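Local coordinates for cell division protein SepF (Methanobrevibacter smithii, PDB 7AL1) that tethers the cell division protein FtsZ to the cell membrane in archaea, here represented by its C-terminal core domain, at the interface of chains A and B. Sequence-based numbering; all coordinates share one arbitrary frame. Chains: chain A/B, Cell division protein SepF.

Contact 1: the interface of chains A and B. Residues chain A 76, 78-79, 81; chain B 76, 78-79, 81.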
# COMPACT_ATOMS: atom_id res chain seq x y z
N SER A 76 0.74 -7.66 3.93
CA SER A 76 0.43 -8.17 5.27
C SER A 76 -0.77 -9.11 5.17
O SER A 76 -1.81 -8.74 4.66
CB SER A 76 0.11 -6.99 6.19
OG SER A 76 -0.26 -7.43 7.49
N CYS A 78 -2.82 -10.99 8.02
CA CYS A 78 -2.83 -10.91 9.48
C CYS A 78 -4.21 -10.43 9.92
O CYS A 78 -4.75 -9.48 9.34
CB CYS A 78 -1.76 -9.91 9.97
N ASN A 79 -4.80 -11.07 10.92
CA ASN A 79 -5.92 -10.46 11.64
C ASN A 79 -6.98 -9.88 10.69
O ASN A 79 -7.19 -8.66 10.67
CB ASN A 79 -5.36 -9.36 12.58
N LYS A 81 -7.15 -9.39 7.49
CA LYS A 81 -6.75 -8.68 6.28
C LYS A 81 -5.75 -9.55 5.52
O LYS A 81 -4.95 -10.27 6.09
CB LYS A 81 -6.11 -7.33 6.62
CG LYS A 81 -7.13 -6.27 7.03
CD LYS A 81 -6.48 -4.93 7.29
CE LYS A 81 -7.47 -3.98 7.94
NZ LYS A 81 -8.77 -4.00 7.21
N SER B 76 -2.75 -1.78 7.99
CA SER B 76 -2.81 -2.99 8.83
C SER B 76 -1.79 -2.86 9.95
O SER B 76 -0.61 -2.63 9.70
CB SER B 76 -2.49 -4.20 7.96
OG SER B 76 -2.47 -5.41 8.73
N CYS B 78 -0.69 -5.46 12.75
CA CYS B 78 -0.96 -6.87 12.99
C CYS B 78 0.36 -7.63 12.90
O CYS B 78 1.15 -7.40 11.99
CB CYS B 78 -1.93 -7.41 11.92
N ASN B 79 0.62 -8.53 13.84
CA ASN B 79 1.65 -9.55 13.64
C ASN B 79 2.97 -8.95 13.10
O ASN B 79 3.37 -9.26 11.97
CB ASN B 79 1.10 -10.63 12.67
N LYS B 81 3.86 -6.04 12.00
CA LYS B 81 3.84 -4.99 10.99
C LYS B 81 2.89 -3.89 11.46
O LYS B 81 1.88 -4.13 12.11
CB LYS B 81 3.37 -5.53 9.64
CG LYS B 81 4.44 -6.35 8.92
CD LYS B 81 3.98 -6.82 7.55
CE LYS B 81 4.96 -7.83 6.98
NZ LYS B 81 6.35 -7.34 7.12

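Contact 2: the interface of chains A and B. Residues chain A 16, 75-76, 81, 83; chain B 75-76, 83.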
# COMPACT_ATOMS: atom_id res chain seq x y z
N LEU A 16 -8.09 1.39 -3.27
CA LEU A 16 -8.17 0.44 -2.18
C LEU A 16 -9.48 -0.30 -2.31
O LEU A 16 -10.55 0.32 -2.36
CB LEU A 16 -8.09 1.15 -0.82
CG LEU A 16 -6.74 1.87 -0.65
CD1 LEU A 16 -6.97 3.37 -0.75
CD2 LEU A 16 -6.06 1.57 0.66
N LEU A 75 1.78 -7.45 1.20
CA LEU A 75 2.08 -6.48 2.25
C LEU A 75 1.90 -7.06 3.65
O LEU A 75 2.82 -6.96 4.47
CB LEU A 75 1.19 -5.24 2.09
CG LEU A 75 1.36 -4.44 0.82
CD1 LEU A 75 0.42 -3.26 0.76
CD2 LEU A 75 2.81 -3.98 0.66
N SER A 76 0.74 -7.66 3.93
CA SER A 76 0.43 -8.17 5.27
C SER A 76 -0.77 -9.11 5.17
O SER A 76 -1.81 -8.74 4.66
CB SER A 76 0.11 -6.99 6.19
OG SER A 76 -0.26 -7.43 7.49
N LYS A 81 -7.15 -9.39 7.49
CA LYS A 81 -6.75 -8.68 6.28
C LYS A 81 -5.75 -9.55 5.52
O LYS A 81 -4.95 -10.27 6.09
CB LYS A 81 -6.11 -7.33 6.62
CG LYS A 81 -7.13 -6.27 7.03
CD LYS A 81 -6.48 -4.93 7.29
CE LYS A 81 -7.47 -3.98 7.94
NZ LYS A 81 -8.77 -4.00 7.21
N LEU A 83 -3.52 -8.30 2.50
CA LEU A 83 -3.28 -7.09 1.71
C LEU A 83 -2.12 -7.31 0.74
O LEU A 83 -1.01 -7.65 1.15
CB LEU A 83 -2.93 -5.91 2.64
CG LEU A 83 -3.99 -5.45 3.61
CD1 LEU A 83 -3.47 -4.15 4.28
CD2 LEU A 83 -5.31 -5.22 2.96
N LEU B 75 -3.17 0.95 7.01
CA LEU B 75 -3.51 -0.24 6.24
C LEU B 75 -3.72 -1.47 7.13
O LEU B 75 -4.76 -2.13 7.02
CB LEU B 75 -2.42 -0.53 5.20
CG LEU B 75 -2.20 0.52 4.14
CD1 LEU B 75 -1.09 0.13 3.19
CD2 LEU B 75 -3.49 0.79 3.37
N SER B 76 -2.75 -1.78 7.99
CA SER B 76 -2.81 -2.99 8.83
C SER B 76 -1.79 -2.86 9.95
O SER B 76 -0.61 -2.63 9.70
CB SER B 76 -2.49 -4.20 7.96
OG SER B 76 -2.47 -5.41 8.73
N LEU B 83 1.55 -0.94 9.18
CA LEU B 83 1.67 -0.45 7.81
C LEU B 83 0.72 0.72 7.58
O LEU B 83 -0.50 0.60 7.76
CB LEU B 83 1.34 -1.56 6.80
CG LEU B 83 2.24 -2.78 6.77
CD1 LEU B 83 1.81 -3.65 5.57
CD2 LEU B 83 3.69 -2.42 6.69

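Contact 3: the interface of chains A and B. Residues chain A 92-94, 96; chain B 12-15.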
# COMPACT_ATOMS: atom_id res chain seq x y z
N SER A 92 6.70 1.82 -10.44
CA SER A 92 7.61 0.85 -9.87
C SER A 92 7.52 0.83 -8.35
O SER A 92 7.49 1.89 -7.72
CB SER A 92 9.06 1.22 -10.22
OG SER A 92 9.27 1.25 -11.62
N LEU A 93 7.49 -0.37 -7.77
CA LEU A 93 7.69 -0.54 -6.34
C LEU A 93 9.18 -0.53 -6.07
O LEU A 93 9.95 -1.16 -6.80
CB LEU A 93 7.10 -1.87 -5.90
CG LEU A 93 5.63 -2.03 -6.21
CD1 LEU A 93 5.15 -3.38 -5.75
CD2 LEU A 93 4.81 -0.94 -5.54
N VAL A 94 9.60 0.18 -5.03
CA VAL A 94 11.00 0.34 -4.71
C VAL A 94 11.15 0.14 -3.23
O VAL A 94 10.53 0.89 -2.45
CB VAL A 94 11.53 1.73 -5.09
CG1 VAL A 94 12.98 1.89 -4.66
CG2 VAL A 94 11.39 1.95 -6.58
N LYS A 96 13.41 0.07 0.14
CA LYS A 96 14.64 0.54 0.75
C LYS A 96 14.87 -0.23 2.03
O LYS A 96 16.01 -0.44 2.45
CB LYS A 96 14.51 2.04 1.03
CG LYS A 96 14.70 2.92 -0.21
CD LYS A 96 16.15 2.94 -0.67
CE LYS A 96 16.35 3.79 -1.93
NZ LYS A 96 15.69 3.22 -3.13
OXT LYS A 96 13.92 -0.68 2.68
N TYR B 12 4.96 6.77 -11.38
CA TYR B 12 6.17 7.16 -10.68
C TYR B 12 6.76 5.97 -9.90
O TYR B 12 7.01 4.90 -10.48
CB TYR B 12 5.86 8.31 -9.71
N GLU B 13 7.07 6.19 -8.63
CA GLU B 13 7.56 5.13 -7.77
C GLU B 13 6.78 5.13 -6.47
O GLU B 13 6.45 6.19 -5.92
CB GLU B 13 9.05 5.29 -7.46
CG GLU B 13 9.93 5.29 -8.70
CD GLU B 13 11.41 5.21 -8.37
OE1 GLU B 13 11.80 5.70 -7.29
OE2 GLU B 13 12.17 4.66 -9.19
N ILE B 14 6.48 3.94 -5.96
CA ILE B 14 5.93 3.77 -4.63
C ILE B 14 7.02 3.14 -3.78
O ILE B 14 7.50 2.04 -4.09
CB ILE B 14 4.68 2.90 -4.62
CG1 ILE B 14 3.57 3.59 -5.42
CG2 ILE B 14 4.27 2.65 -3.19
CD1 ILE B 14 2.36 2.71 -5.65
N MET B 15 7.38 3.79 -2.69
CA MET B 15 8.49 3.35 -1.87
C MET B 15 7.98 2.53 -0.71
O MET B 15 6.95 2.85 -0.12
CB MET B 15 9.27 4.53 -1.30
CG MET B 15 9.44 5.69 -2.24
SD MET B 15 10.45 5.23 -3.66
CE MET B 15 11.97 4.85 -2.81

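Contact 1: the interface of chains A and B
A:Ser76 and B:Ser76 face each other from strands 71-78 with the same extended backbone (phi -164°, psi 128°), while A:Asn79 and B:Asn79, with phi and psi both positive, take the left-handed form that starts the turn into strand 81-87. Two copies of this hairpin end thus meet around a two-fold axis. In each serine the hydroxyl stands anti to the backbone nitrogen (chi1 177°), which carries it off the strand towards its twin. The evidence for a polar link is the 3.2 Å between A:Ser76 OG and B:Ser76 OG, a rather long hydrogen bond in which the coordinates do not show which hydroxyl donates. Two residues further along the strand, A:Cys78 and B:Cys78 bring their beta carbons together across the axis. That separation is too short to be sound, and the sulphur atoms are not modelled, so the structure alone does not show how the thiols are arranged. A looser apolar contact joins A:Asn79 CB to B:Cys78 CB at 4.0 Å, with its twin across the axis. A:Lys81 flanks the serine pair with the middle of its chain, straight as far as CE and bent at chi4, at the amino end; its CD lies 4.1 Å from B:Ser76 CB.

Contact 2: the interface of chains A and B
The backbone oxygen of B:Leu75 is crowded by aliphatic carbons of A:Lys81 and A:Leu83, next to the hydroxyl bond of the Ser76 pair. A:Lys81 reaches it with the outer methylenes of its chain, CD standing 3.3 Å from B:Leu75 O. The next carbon, A:Lys81 CE, is almost as near at 3.4 Å from B:Leu75 O. A:Leu83 adds its methyl CD1 at 3.6 Å from B:Leu75 O. These are carbon contacts rather than classical hydrogen bonds. The irregular backbone of B:Leu75, with psi at -52°, probably helps turn this oxygen towards chain A.

The same A:Leu83 methyl also packs on B:Ser76, CD1 to CB 3.8 Å, and on B:Leu75, CD1 to CB 3.9 Å, so one branch bridges two consecutive residues of the partner strand. B:Leu83 repeats this on chain A. The B:Leu75 side chain makes a further contact in a different direction: chi1 (-62°) sets CG anti to the carbonyl carbon, and chi2 (179°) then turns CD2 towards A:Leu16 CD2, 3.8 Å from B:Leu75 CD2. The two side chains cross at about a right angle.

Leucines from strands 13-17, 71-78 and 81-87 thereby give the sheet-to-sheet packing an apolar core, which probably helps hold two SepF core domains together as a dimer.

Contact 3: the interface of chains A and B
A:Val94 and B:Met15 lie side by side and point the same way, as expected of paired residues in neighbouring parallel strands. The methionine chain is bent at chi2 (-65°) and again at chi3 (-63°), which curls its methyl back over the valine: B:Met15 CE sits 3.6 Å from A:Val94 CG1. The sulphur takes part too, with B:Met15 SD 3.9 Å from A:Val94 CB. The valine's other branch meets B:Glu13, whose side chain runs extended beyond CG and crosses it at a slant; A:Val94 CG2 is 3.7 Å from the carboxylate carbon B:Glu13 CD. One valine is therefore clasped by B:Glu13 and B:Met15, which share a face of the partner strand.

On the opposite face, A:Leu93 and B:Ile14 also run alongside each other in the same direction, with A:Leu93 CD2 4.0 Å from B:Ile14 CB.

Side chains alternate between faces along each extended strand, and a parallel ladder between strand 92-95 of chain A and strand 13-17 of chain B keeps the paired residues on the same face. Through it the C-terminal strand extends the partner's sheet. A:Ser92 N donates to B:Tyr12 O over 3.1 Å, and A:Val94 N to B:Ile14 O over 3.0 Å. Between them B:Ile14 N donates to A:Ser92 O at 2.9 Å, 160° at the hydrogen.

Contact 1 and contact 2 are neighbouring parts of one packing surface: the centres of their C-alpha atoms are about 7 Å apart, they share A:Ser76, A:Lys81 and B:Ser76, and both draw on strands 71-78 and 81-87. Contact 3 is set apart, with its centre about 17 Å from that of contact 2 and 21 Å from that of contact 1. Strand 13-17 links the regions, serving contact 2 in chain A and contact 3 in chain B. Two-fold symmetry repeats contact 3, so side-chain packing combines with reciprocal strand addition, which suggests, but does not prove, that the dimer is the biological unit.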